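Beta-1,4-galactanase (Humicola insolens, PDB 1HJQ) hydrolyses the beta-1,4-galactosidic linkages of type I arabinogalactans, as a family 53 glycoside hydrolase of clan GH-A built on a TIM barrel. Local coordinates at residues E33-L36 with A37-V41; Y112-D115 with S116-F120; L140-P143 with L144-N148; S220-L223 with D224-R227. All coordinates share one frame; numbering follows the deposited sequence.

All four contacts are local ones on the outer layer of helices and loops around the eight-stranded parallel barrel. Interactions 1 and 3 lie on opposite sides of the chain's centre, their own centres about 38 Å apart; interactions 2 and 4 are likewise opposed, at about 36 Å. Interactions 2 and 3 are closer, with nearest atoms about 8 Å apart, and helix 102-123, which carries interaction 2, also packs against L141 and L144 of interaction 3. Two contacts lie within about 10 Å of the probable catalytic pair without touching it: the side chain of L140 in interaction 3 is about 9 Å from that of E135, the proton donor, and that of L226 in interaction 4 about 10 Å from that of the nucleophile, E245.

Interaction 1: residues E33-L36 with A37-V41; sequences EYIL and AENGV
Helix 32-38 ends here in a Schellman motif, in which V41 N reaches back to L36 O (3.2 Å) and G40 N to A37 O while G40 takes a positive phi.

The side chain of N39 adds a grip of its own. Its CG is turned beside the backbone N (chi1 -82°), which folds the amide back along the helix, and ND2 donates to I35 O over 2.8 Å in a nearly straight bond. I35 O lies almost in the plane of that amide, and I35 CG2 runs alongside at 3.9 Å from N39 ND2. Past the glycine the chain turns inward, bringing V41 CB to 4.0 Å from L36 CB, the apolar pairing that commonly accompanies a Schellman ending.

L36 O serves two donors, V41 N and N39 N, which come to it from opposite faces of its carbonyl plane; N39 N sits well above that plane, 3.0 Å from L36 O. One turn earlier, A37 N and E38 N still make ordinary helical bonds to E33 O and Y34 O.

The buried E33 forms a salt bridge with R68 of helix 59-71, and E38 OE1 is held by K30 and N24. N39 also touches L326 and S327, just ahead of helix 328-331, while the chain beyond V41 runs straight into barrel strand 43-48.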
ATOM      1  N   GLU A  33     -17.232   1.651  -2.979  1.00 14.89           N
ATOM      2  CA  GLU A  33     -16.599   2.945  -3.214  1.00 15.84           C
ATOM      3  C   GLU A  33     -17.406   4.103  -2.620  1.00 16.79           C
ATOM      4  O   GLU A  33     -16.829   5.101  -2.187  1.00 18.05           O
ATOM      5  CB  GLU A  33     -16.342   3.185  -4.716  1.00 16.25           C
ATOM      6  CG  GLU A  33     -17.580   3.242  -5.610  1.00 17.76           C
ATOM      7  CD  GLU A  33     -17.947   1.888  -6.194  1.00 19.32           C
ATOM      8  OE1 GLU A  33     -17.953   0.890  -5.437  1.00 20.66           O
ATOM      9  OE2 GLU A  33     -18.238   1.822  -7.410  1.00 19.34           O
ATOM     10  N   TYR A  34     -18.731   3.976  -2.584  1.00 16.94           N
ATOM     11  CA  TYR A  34     -19.561   5.042  -2.032  1.00 16.33           C
ATOM     12  C   TYR A  34     -19.625   5.003  -0.515  1.00 15.50           C
ATOM     13  O   TYR A  34     -19.678   6.050   0.132  1.00 14.69           O
ATOM     14  CB  TYR A  34     -20.956   5.004  -2.654  1.00 17.21           C
ATOM     15  CG  TYR A  34     -20.900   5.343  -4.118  1.00 17.88           C
ATOM     16  CD1 TYR A  34     -20.989   4.347  -5.093  1.00 18.09           C
ATOM     17  CD2 TYR A  34     -20.671   6.657  -4.533  1.00 17.97           C
ATOM     18  CE1 TYR A  34     -20.846   4.651  -6.447  1.00 18.03           C
ATOM     19  CE2 TYR A  34     -20.525   6.971  -5.881  1.00 18.06           C
ATOM     20  CZ  TYR A  34     -20.614   5.964  -6.832  1.00 18.76           C
ATOM     21  OH  TYR A  34     -20.474   6.275  -8.164  1.00 20.73           O
ATOM     22  N   ILE A  35     -19.605   3.807   0.059  1.00 15.15           N
ATOM     23  CA  ILE A  35     -19.600   3.693   1.512  1.00 15.81           C
ATOM     24  C   ILE A  35     -18.279   4.278   2.006  1.00 15.80           C
ATOM     25  O   ILE A  35     -18.227   4.900   3.067  1.00 16.33           O
ATOM     26  CB  ILE A  35     -19.686   2.233   1.974  1.00 15.97           C
ATOM     27  CG1 ILE A  35     -21.056   1.658   1.612  1.00 15.92           C
ATOM     28  CG2 ILE A  35     -19.441   2.149   3.476  1.00 15.61           C
ATOM     29  CD1 ILE A  35     -21.179   0.183   1.868  1.00 15.90           C
ATOM     30  N   LEU A  36     -17.215   4.081   1.224  1.00 15.72           N
ATOM     31  CA  LEU A  36     -15.898   4.609   1.579  1.00 15.33           C
ATOM     32  C   LEU A  36     -15.861   6.131   1.517  1.00 15.29           C
ATOM     33  O   LEU A  36     -15.410   6.780   2.460  1.00 14.77           O
ATOM     34  CB  LEU A  36     -14.818   4.061   0.646  1.00 15.23           C
ATOM     35  CG  LEU A  36     -14.595   2.552   0.626  1.00 16.01           C
ATOM     36  CD1 LEU A  36     -13.407   2.263  -0.286  1.00 16.70           C
ATOM     37  CD2 LEU A  36     -14.340   2.028   2.038  1.00 14.35           C
ATOM     38  N   ALA A  37     -16.322   6.699   0.404  1.00 15.34           N
ATOM     39  CA  ALA A  37     -16.334   8.153   0.240  1.00 15.94           C
ATOM     40  C   ALA A  37     -17.189   8.771   1.344  1.00 16.36           C
ATOM     41  O   ALA A  37     -16.867   9.824   1.893  1.00 15.51           O
ATOM     42  CB  ALA A  37     -16.889   8.519  -1.132  1.00 15.78           C
ATOM     43  N   GLU A  38     -18.272   8.075   1.665  1.00 17.51           N
ATOM     44  CA  GLU A  38     -19.225   8.474   2.694  1.00 18.22           C
ATOM     45  C   GLU A  38     -18.554   8.631   4.057  1.00 17.77           C
ATOM     46  O   GLU A  38     -18.959   9.457   4.874  1.00 17.73           O
ATOM     47  CB  GLU A  38     -20.313   7.402   2.783  1.00 20.13           C
ATOM     48  CG  GLU A  38     -21.505   7.750   3.634  1.00 22.18           C
ATOM     49  CD  GLU A  38     -22.495   6.609   3.715  1.00 23.05           C
ATOM     50  OE1 GLU A  38     -22.759   5.966   2.675  1.00 22.20           O
ATOM     51  OE2 GLU A  38     -23.014   6.365   4.825  1.00 24.80           O
ATOM     52  N   ASN A  39     -17.523   7.834   4.301  1.00 17.50           N
ATOM     53  CA  ASN A  39     -16.822   7.871   5.576  1.00 17.06           C
ATOM     54  C   ASN A  39     -15.564   8.736   5.625  1.00 16.93           C
ATOM     55  O   ASN A  39     -14.803   8.663   6.591  1.00 17.74           O
ATOM     56  CB  ASN A  39     -16.487   6.446   6.007  1.00 17.11           C
ATOM     57  CG  ASN A  39     -17.655   5.751   6.668  1.00 17.51           C
ATOM     58  OD1 ASN A  39     -17.848   5.867   7.879  1.00 17.15           O
ATOM     59  ND2 ASN A  39     -18.454   5.035   5.875  1.00 16.43           N
ATOM     60  N   GLY A  40     -15.340   9.543   4.589  1.00 16.31           N
ATOM     61  CA  GLY A  40     -14.181  10.415   4.575  1.00 15.66           C
ATOM     62  C   GLY A  40     -12.989   9.956   3.753  1.00 16.11           C
ATOM     63  O   GLY A  40     -12.029  10.704   3.593  1.00 15.96           O
ATOM     64  N   VAL A  41     -13.027   8.732   3.241  1.00 16.17           N
ATOM     65  CA  VAL A  41     -11.926   8.233   2.425  1.00 15.90           C
ATOM     66  C   VAL A  41     -11.816   9.090   1.173  1.00 15.18           C
ATOM     67  O   VAL A  41     -12.830   9.416   0.567  1.00 15.23           O
ATOM     68  CB  VAL A  41     -12.167   6.762   2.006  1.00 16.66           C
ATOM     69  CG1 VAL A  41     -11.099   6.314   1.000  1.00 15.63           C
ATOM     70  CG2 VAL A  41     -12.153   5.864   3.241  1.00 16.17           C
TER

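Interaction 2: residues Y112-D115 with S116-F120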
ATOM      1  N   TYR A 112       6.576  -3.063 -19.229  1.00 19.10           N
ATOM      2  CA  TYR A 112       5.423  -3.446 -18.431  1.00 17.72           C
ATOM      3  C   TYR A 112       4.789  -2.253 -17.738  1.00 17.25           C
ATOM      4  O   TYR A 112       3.590  -2.005 -17.892  1.00 16.30           O
ATOM      5  CB  TYR A 112       5.811  -4.497 -17.385  1.00 17.25           C
ATOM      6  CG  TYR A 112       4.703  -4.771 -16.392  1.00 15.84           C
ATOM      7  CD1 TYR A 112       3.539  -5.428 -16.783  1.00 16.00           C
ATOM      8  CD2 TYR A 112       4.784  -4.305 -15.086  1.00 15.34           C
ATOM      9  CE1 TYR A 112       2.480  -5.610 -15.897  1.00 15.83           C
ATOM     10  CE2 TYR A 112       3.733  -4.478 -14.192  1.00 15.72           C
ATOM     11  CZ  TYR A 112       2.585  -5.131 -14.604  1.00 15.85           C
ATOM     12  OH  TYR A 112       1.544  -5.300 -13.723  1.00 16.16           O
ATOM     13  N   THR A 113       5.594  -1.526 -16.969  1.00 17.10           N
ATOM     14  CA  THR A 113       5.106  -0.362 -16.245  1.00 16.76           C
ATOM     15  C   THR A 113       4.580   0.665 -17.230  1.00 17.13           C
ATOM     16  O   THR A 113       3.484   1.194 -17.056  1.00 17.46           O
ATOM     17  CB  THR A 113       6.215   0.278 -15.402  1.00 17.05           C
ATOM     18  OG1 THR A 113       6.738  -0.691 -14.486  1.00 16.01           O
ATOM     19  CG2 THR A 113       5.667   1.465 -14.617  1.00 16.87           C
ATOM     20  N   LEU A 114       5.364   0.931 -18.273  1.00 17.81           N
ATOM     21  CA  LEU A 114       4.985   1.891 -19.308  1.00 17.54           C
ATOM     22  C   LEU A 114       3.600   1.578 -19.869  1.00 17.45           C
ATOM     23  O   LEU A 114       2.691   2.401 -19.806  1.00 16.90           O
ATOM     24  CB  LEU A 114       6.003   1.871 -20.449  1.00 16.86           C
ATOM     25  CG  LEU A 114       5.664   2.779 -21.637  1.00 17.43           C
ATOM     26  CD1 LEU A 114       5.671   4.234 -21.186  1.00 16.82           C
ATOM     27  CD2 LEU A 114       6.667   2.555 -22.758  1.00 15.80           C
ATOM     28  N   ASP A 115       3.449   0.381 -20.420  1.00 17.84           N
ATOM     29  CA  ASP A 115       2.178  -0.027 -20.990  1.00 18.33           C
ATOM     30  C   ASP A 115       1.061   0.010 -19.962  1.00 17.94           C
ATOM     31  O   ASP A 115      -0.042   0.460 -20.263  1.00 17.31           O
ATOM     32  CB  ASP A 115       2.298  -1.425 -21.590  1.00 19.57           C
ATOM     33  CG  ASP A 115       3.264  -1.469 -22.763  1.00 21.80           C
ATOM     34  OD1 ASP A 115       3.850  -0.414 -23.089  1.00 21.07           O
ATOM     35  OD2 ASP A 115       3.442  -2.556 -23.361  1.00 23.76           O
ATOM     36  N   SER A 116       1.347  -0.447 -18.748  1.00 17.60           N
ATOM     37  CA  SER A 116       0.343  -0.452 -17.695  1.00 18.08           C
ATOM     38  C   SER A 116      -0.165   0.956 -17.388  1.00 19.01           C
ATOM     39  O   SER A 116      -1.373   1.191 -17.323  1.00 18.48           O
ATOM     40  CB  SER A 116       0.905  -1.078 -16.420  1.00 18.26           C
ATOM     41  OG  SER A 116       1.143  -2.462 -16.577  1.00 18.42           O
ATOM     42  N   MET A 117       0.752   1.894 -17.182  1.00 19.75           N
ATOM     43  CA  MET A 117       0.349   3.259 -16.888  1.00 20.66           C
ATOM     44  C   MET A 117      -0.426   3.851 -18.060  1.00 21.58           C
ATOM     45  O   MET A 117      -1.435   4.533 -17.872  1.00 20.75           O
ATOM     46  CB  MET A 117       1.574   4.108 -16.567  1.00 20.14           C
ATOM     47  CG  MET A 117       2.249   3.734 -15.250  1.00 19.85           C
ATOM     48  SD  MET A 117       1.319   4.232 -13.770  1.00 21.45           S
ATOM     49  CE  MET A 117       0.199   2.838 -13.579  1.00 21.69           C
ATOM     50  N   ASN A 118       0.035   3.577 -19.276  1.00 23.06           N
ATOM     51  CA  ASN A 118      -0.646   4.089 -20.458  1.00 24.44           C
ATOM     52  C   ASN A 118      -2.040   3.487 -20.554  1.00 25.01           C
ATOM     53  O   ASN A 118      -2.939   4.053 -21.174  1.00 25.54           O
ATOM     54  CB  ASN A 118       0.150   3.775 -21.727  1.00 23.88           C
ATOM     55  CG  ASN A 118       1.263   4.769 -21.971  1.00 25.13           C
ATOM     56  OD1 ASN A 118       1.083   5.970 -21.783  1.00 25.27           O
ATOM     57  ND2 ASN A 118       2.419   4.279 -22.408  1.00 26.60           N
ATOM     58  N   ARG A 119      -2.218   2.336 -19.926  1.00 25.93           N
ATOM     59  CA  ARG A 119      -3.507   1.670 -19.939  1.00 26.86           C
ATOM     60  C   ARG A 119      -4.524   2.553 -19.213  1.00 26.95           C
ATOM     61  O   ARG A 119      -5.667   2.698 -19.653  1.00 27.06           O
ATOM     62  CB  ARG A 119      -3.385   0.315 -19.258  1.00 28.14           C
ATOM     63  CG  ARG A 119      -4.554  -0.589 -19.501  1.00 31.75           C
ATOM     64  CD  ARG A 119      -4.653  -1.010 -20.952  1.00 33.08           C
ATOM     65  NE  ARG A 119      -5.882  -1.767 -21.161  1.00 36.09           N
ATOM     66  CZ  ARG A 119      -6.094  -3.002 -20.712  1.00 36.68           C
ATOM     67  NH1 ARG A 119      -5.153  -3.642 -20.032  1.00 36.57           N
ATOM     68  NH2 ARG A 119      -7.268  -3.585 -20.921  1.00 38.21           N
ATOM     69  N   PHE A 120      -4.100   3.149 -18.102  1.00 26.86           N
ATOM     70  CA  PHE A 120      -4.972   4.037 -17.343  1.00 26.80           C
ATOM     71  C   PHE A 120      -5.141   5.363 -18.083  1.00 27.24           C
ATOM     72  O   PHE A 120      -6.244   5.902 -18.166  1.00 27.67           O
ATOM     73  CB  PHE A 120      -4.401   4.300 -15.947  1.00 25.60           C
ATOM     74  CG  PHE A 120      -4.541   3.143 -15.010  1.00 24.71           C
ATOM     75  CD1 PHE A 120      -3.511   2.223 -14.855  1.00 24.94           C
ATOM     76  CD2 PHE A 120      -5.719   2.955 -14.300  1.00 24.38           C
ATOM     77  CE1 PHE A 120      -3.653   1.128 -14.009  1.00 24.03           C
ATOM     78  CE2 PHE A 120      -5.873   1.863 -13.451  1.00 24.20           C
ATOM     79  CZ  PHE A 120      -4.839   0.950 -13.306  1.00 24.38           C
TER
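Two torsions bring Y112 and S116 together: Y112 holds its CG anti to the backbone N (chi1 171°), which brings the ring back toward S116, and S116 turns OG beside its own backbone N (chi1 -68°), back toward the preceding turn. S116 OG consequently does two things at once. It donates to Y112 O over 2.8 Å, and it rests 3.5 Å above the plane of the tyrosine ring, displaced toward the rim on the CE1 side. The same carbonyl oxygen receives the helical N-H of S116, with S116 N at 2.9 Å from Y112 O; the two donors approach from opposite faces of the carbonyl plane, so Y112 O is held from both.

These turns belong to the middle and end of helix 102-123, the helix that follows barrel strand 75-80 and leads to strand 129-132 in the repeating beta-alpha order of the TIM barrel. Its inner side packs on F80 of strand 75-80, which meets T113, S116 and M117 together. T113 and M117 lie side by side, with T113 CG2 at 4.2 Å from M117 CG, and M117 N bonds to T113 O (2.8 Å).

One residue further round the helix, L114 CD1 passes N118 ND2 at 3.5 Å, with the two side chains set at a slant to each other. N118 turns its OD1 to R168 N in the loop after helix 150-165. R119 sends its guanidinium to D60 at the start of helix 59-71, and the exposed D115 side chain comes within about 6 Å of the attached N-acetylglucosamine.

Interaction 3: residues L140-P143 with L144-N148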
ATOM      1  N   LEU A 140      13.271  -6.847  -5.112  1.00 13.66           N
ATOM      2  CA  LEU A 140      12.161  -7.283  -5.949  1.00 13.68           C
ATOM      3  C   LEU A 140      12.691  -8.091  -7.119  1.00 14.25           C
ATOM      4  O   LEU A 140      13.900  -8.166  -7.327  1.00 14.14           O
ATOM      5  CB  LEU A 140      11.395  -6.074  -6.494  1.00 13.35           C
ATOM      6  CG  LEU A 140      12.095  -5.207  -7.547  1.00 13.74           C
ATOM      7  CD1 LEU A 140      11.096  -4.239  -8.147  1.00 14.24           C
ATOM      8  CD2 LEU A 140      13.251  -4.446  -6.933  1.00 13.76           C
ATOM      9  N   LEU A 141      11.778  -8.691  -7.878  1.00 14.17           N
ATOM     10  CA  LEU A 141      12.129  -9.483  -9.053  1.00 13.49           C
ATOM     11  C   LEU A 141      13.321 -10.418  -8.845  1.00 14.10           C
ATOM     12  O   LEU A 141      14.328 -10.330  -9.554  1.00 15.53           O
ATOM     13  CB  LEU A 141      12.389  -8.540 -10.229  1.00 11.80           C
ATOM     14  CG  LEU A 141      11.112  -7.834 -10.698  1.00 11.78           C
ATOM     15  CD1 LEU A 141      11.428  -6.750 -11.719  1.00 10.39           C
ATOM     16  CD2 LEU A 141      10.158  -8.876 -11.273  1.00  9.18           C
ATOM     17  N   TRP A 142      13.197 -11.319  -7.878  1.00 14.15           N
ATOM     18  CA  TRP A 142      14.261 -12.268  -7.573  1.00 14.03           C
ATOM     19  C   TRP A 142      14.470 -13.221  -8.734  1.00 14.73           C
ATOM     20  O   TRP A 142      13.523 -13.554  -9.443  1.00 15.84           O
ATOM     21  CB  TRP A 142      13.915 -13.057  -6.315  1.00 12.22           C
ATOM     22  CG  TRP A 142      13.774 -12.210  -5.099  1.00 11.79           C
ATOM     23  CD1 TRP A 142      14.050 -10.876  -4.984  1.00 11.58           C
ATOM     24  CD2 TRP A 142      13.341 -12.642  -3.808  1.00 11.99           C
ATOM     25  NE1 TRP A 142      13.818 -10.450  -3.697  1.00 10.89           N
ATOM     26  CE2 TRP A 142      13.381 -11.515  -2.955  1.00 12.08           C
ATOM     27  CE3 TRP A 142      12.921 -13.870  -3.289  1.00 11.29           C
ATOM     28  CZ2 TRP A 142      13.017 -11.585  -1.607  1.00 12.33           C
ATOM     29  CZ3 TRP A 142      12.559 -13.937  -1.952  1.00 12.56           C
ATOM     30  CH2 TRP A 142      12.612 -12.799  -1.125  1.00 12.44           C
ATOM     31  N   PRO A 143      15.700 -13.729  -8.907  1.00 14.76           N
ATOM     32  CA  PRO A 143      16.919 -13.516  -8.116  1.00 15.65           C
ATOM     33  C   PRO A 143      17.649 -12.189  -8.296  1.00 16.56           C
ATOM     34  O   PRO A 143      18.221 -11.667  -7.343  1.00 17.79           O
ATOM     35  CB  PRO A 143      17.821 -14.682  -8.536  1.00 14.38           C
ATOM     36  CG  PRO A 143      16.898 -15.656  -9.187  1.00 14.69           C
ATOM     37  CD  PRO A 143      15.929 -14.775  -9.908  1.00 14.63           C
ATOM     38  N   LEU A 144      17.654 -11.663  -9.518  1.00 16.63           N
ATOM     39  CA  LEU A 144      18.352 -10.418  -9.817  1.00 16.94           C
ATOM     40  C   LEU A 144      18.167  -9.280  -8.815  1.00 18.21           C
ATOM     41  O   LEU A 144      19.147  -8.750  -8.297  1.00 18.60           O
ATOM     42  CB  LEU A 144      17.974  -9.937 -11.219  1.00 16.05           C
ATOM     43  CG  LEU A 144      18.362 -10.902 -12.345  1.00 15.68           C
ATOM     44  CD1 LEU A 144      17.811 -10.404 -13.663  1.00 15.05           C
ATOM     45  CD2 LEU A 144      19.884 -11.028 -12.419  1.00 14.93           C
ATOM     46  N   GLY A 145      16.923  -8.905  -8.535  1.00 18.73           N
ATOM     47  CA  GLY A 145      16.691  -7.809  -7.607  1.00 18.87           C
ATOM     48  C   GLY A 145      16.667  -8.145  -6.123  1.00 19.60           C
ATOM     49  O   GLY A 145      16.138  -7.374  -5.315  1.00 20.04           O
ATOM     50  N   LYS A 146      17.230  -9.282  -5.744  1.00 19.18           N
ATOM     51  CA  LYS A 146      17.243  -9.666  -4.342  1.00 20.19           C
ATOM     52  C   LYS A 146      18.281  -8.827  -3.591  1.00 21.36           C
ATOM     53  O   LYS A 146      19.362  -8.543  -4.113  1.00 20.16           O
ATOM     54  CB  LYS A 146      17.555 -11.154  -4.218  1.00 19.84           C
ATOM     55  CG  LYS A 146      17.028 -11.814  -2.960  1.00 19.58           C
ATOM     56  CD  LYS A 146      17.361 -13.303  -2.980  1.00 21.26           C
ATOM     57  CE  LYS A 146      16.938 -14.016  -1.699  1.00 21.75           C
ATOM     58  NZ  LYS A 146      15.470 -14.003  -1.500  1.00 22.52           N
ATOM     59  N   THR A 147      17.952  -8.435  -2.363  1.00 22.63           N
ATOM     60  CA  THR A 147      18.853  -7.607  -1.578  1.00 24.16           C
ATOM     61  C   THR A 147      20.309  -7.998  -1.564  1.00 25.65           C
ATOM     62  O   THR A 147      20.670  -9.180  -1.534  1.00 25.16           O
ATOM     63  CB  THR A 147      18.418  -7.473  -0.135  1.00 23.50           C
ATOM     64  OG1 THR A 147      17.749  -8.667   0.278  1.00 24.45           O
ATOM     65  CG2 THR A 147      17.529  -6.258   0.020  1.00 23.94           C
ATOM     66  N   ASN A 148      21.118  -6.940  -1.553  1.00 27.14           N
ATOM     67  CA  ASN A 148      22.567  -6.963  -1.570  1.00 27.09           C
ATOM     68  C   ASN A 148      23.001  -6.909  -3.028  1.00 27.17           C
ATOM     69  O   ASN A 148      24.180  -6.773  -3.335  1.00 28.89           O
ATOM     70  CB  ASN A 148      23.095  -8.173  -0.808  1.00 27.45           C
ATOM     71  CG  ASN A 148      22.945  -8.004   0.702  1.00 27.51           C
ATOM     72  OD1 ASN A 148      21.976  -7.406   1.171  1.00 27.17           O
ATOM     73  ND2 ASN A 148      23.898  -8.530   1.465  1.00 26.58           N
TER
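K146 lies over one face of the W142 indole and covers both of its rings. Its CG stands 3.6 Å from the centroid of the five-membered ring, a CH-pi contact, while NZ sits 3.0 Å from the centroid of the six-membered ring, 14° off the ring normal, as a cation-pi partner. The lysine chain is extended as far as CE and then bends at chi4 (64°), and that last bend carries NZ in over the ring.

The backbone brings the pair together. A type I beta turn from P143 to K146, closed by K146 N to P143 O at 3.0 Å, follows a cis peptide between W142 and P143. Two further bonds tie the turn back to the residues before it: G145 N donates to L141 O (3.1 Å), and L140 N to G145 O (2.9 Å). The indole is also held by a hydrogen bond from W142 NE1 to Q138 O.

This loop connects barrel strand 129-132 to helix 150-165, and the L140 side chain is about 9 Å from that of E135, the probable proton donor. L141 packs on L105 and L109 of helix 102-123 and on L156, L140 rests on L157 of helix 150-165, and T147 leans on W190 of helix 185-198.

Interaction 4: residues S220-L223 with D224-R227; sequences SATL and DSLR
The flat groups in this contact are peptide carbonyls receiving backbone N-H groups: L226 N reaches T222 O nearly along the C=O axis at 3.1 Å, whereas R227 N comes to L223 O at 2.8 Å, tilted 23° from the carbonyl plane. These bonds form the first turn of helix 223-237.

T222 is its N-cap. OG1 sits between the backbone N and the carbonyl carbon (chi1 63°), which turns it into the helix to accept from S225 N at 3.1 Å. S225 OG lies 2.8 Å from T222 OG1, close enough for a hydroxyl pair whose proton is not settled. A water completes the group, donating to S220 O at 2.7 Å and bonded to S225 OG at 2.9 Å, so the turn around A221, an inverse gamma turn, is tied to the helix start.

L223 N bonds to D262, L223 and L226 pack on helix 270-286, and L226 also touches F213, just beyond strand 208-212. The chemistry is that of a helix start: T222 OG1 accepts the S225 N-H, as N-cap side chains do for the first amides of a helix, and the partial positive charge of the helix end probably favours an oxygen there.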
ATOM      1  N   SER A 220       8.077  -4.093  18.816  1.00 17.40           N
ATOM      2  CA  SER A 220       8.955  -2.973  18.482  1.00 16.97           C
ATOM      3  C   SER A 220       8.306  -1.875  17.652  1.00 16.35           C
ATOM      4  O   SER A 220       8.835  -0.774  17.563  1.00 15.80           O
ATOM      5  CB  SER A 220      10.186  -3.485  17.735  1.00 16.75           C
ATOM      6  OG  SER A 220      10.900  -4.418  18.522  1.00 17.75           O
ATOM      7  N   ALA A 221       7.165  -2.176  17.042  1.00 16.88           N
ATOM      8  CA  ALA A 221       6.462  -1.208  16.202  1.00 17.67           C
ATOM      9  C   ALA A 221       5.765  -0.098  16.997  1.00 18.22           C
ATOM     10  O   ALA A 221       4.560   0.121  16.854  1.00 18.62           O
ATOM     11  CB  ALA A 221       5.448  -1.934  15.325  1.00 17.12           C
ATOM     12  N   THR A 222       6.527   0.609  17.825  1.00 18.23           N
ATOM     13  CA  THR A 222       5.971   1.690  18.631  1.00 18.33           C
ATOM     14  C   THR A 222       5.690   2.921  17.779  1.00 19.22           C
ATOM     15  O   THR A 222       6.377   3.180  16.788  1.00 20.47           O
ATOM     16  CB  THR A 222       6.936   2.095  19.754  1.00 17.65           C
ATOM     17  OG1 THR A 222       8.142   2.605  19.182  1.00 17.43           O
ATOM     18  CG2 THR A 222       7.277   0.897  20.622  1.00 18.35           C
ATOM     19  N   LEU A 223       4.674   3.681  18.161  1.00 19.10           N
ATOM     20  CA  LEU A 223       4.333   4.890  17.432  1.00 19.23           C
ATOM     21  C   LEU A 223       5.541   5.824  17.411  1.00 19.71           C
ATOM     22  O   LEU A 223       5.778   6.512  16.424  1.00 21.04           O
ATOM     23  CB  LEU A 223       3.147   5.583  18.102  1.00 19.16           C
ATOM     24  CG  LEU A 223       1.845   4.779  18.106  1.00 20.78           C
ATOM     25  CD1 LEU A 223       0.827   5.448  19.021  1.00 20.42           C
ATOM     26  CD2 LEU A 223       1.302   4.671  16.674  1.00 19.95           C
ATOM     27  N   ASP A 224       6.302   5.843  18.503  1.00 19.48           N
ATOM     28  CA  ASP A 224       7.487   6.688  18.612  1.00 19.99           C
ATOM     29  C   ASP A 224       8.543   6.329  17.574  1.00 20.47           C
ATOM     30  O   ASP A 224       9.111   7.212  16.932  1.00 21.12           O
ATOM     31  CB  ASP A 224       8.101   6.571  20.009  1.00 19.73           C
ATOM     32  CG  ASP A 224       7.489   7.539  21.008  1.00 19.80           C
ATOM     33  OD1 ASP A 224       6.544   8.277  20.654  1.00 20.03           O
ATOM     34  OD2 ASP A 224       7.962   7.565  22.161  1.00 20.79           O
ATOM     35  N   SER A 225       8.819   5.034  17.429  1.00 20.56           N
ATOM     36  CA  SER A 225       9.804   4.568  16.460  1.00 19.95           C
ATOM     37  C   SER A 225       9.390   4.968  15.049  1.00 20.29           C
ATOM     38  O   SER A 225      10.218   5.406  14.257  1.00 20.53           O
ATOM     39  CB  SER A 225       9.959   3.052  16.536  1.00 19.73           C
ATOM     40  OG  SER A 225      10.559   2.667  17.756  1.00 19.80           O
ATOM     41  N   LEU A 226       8.110   4.805  14.731  1.00 20.13           N
ATOM     42  CA  LEU A 226       7.618   5.190  13.415  1.00 20.79           C
ATOM     43  C   LEU A 226       7.853   6.693  13.293  1.00 20.94           C
ATOM     44  O   LEU A 226       8.358   7.187  12.284  1.00 20.78           O
ATOM     45  CB  LEU A 226       6.121   4.882  13.283  1.00 19.30           C
ATOM     46  CG  LEU A 226       5.425   5.419  12.029  1.00 18.95           C
ATOM     47  CD1 LEU A 226       6.042   4.800  10.786  1.00 18.18           C
ATOM     48  CD2 LEU A 226       3.940   5.107  12.095  1.00 19.40           C
ATOM     49  N   ARG A 227       7.487   7.402  14.350  1.00 21.45           N
ATOM     50  CA  ARG A 227       7.645   8.845  14.423  1.00 23.04           C
ATOM     51  C   ARG A 227       9.086   9.258  14.139  1.00 23.66           C
ATOM     52  O   ARG A 227       9.342  10.158  13.335  1.00 24.06           O
ATOM     53  CB  ARG A 227       7.241   9.320  15.814  1.00 24.12           C
ATOM     54  CG  ARG A 227       7.571  10.755  16.117  1.00 24.56           C
ATOM     55  CD  ARG A 227       6.348  11.624  16.050  1.00 26.24           C
ATOM     56  NE  ARG A 227       6.635  12.931  16.628  1.00 28.40           N
ATOM     57  CZ  ARG A 227       6.839  13.144  17.924  1.00 28.86           C
ATOM     58  NH1 ARG A 227       6.780  12.136  18.790  1.00 28.13           N
ATOM     59  NH2 ARG A 227       7.125  14.366  18.350  1.00 28.93           N
TER
HETATM   60  O   HOH W   1      11.239  -0.093  18.477  1.00 11.68           O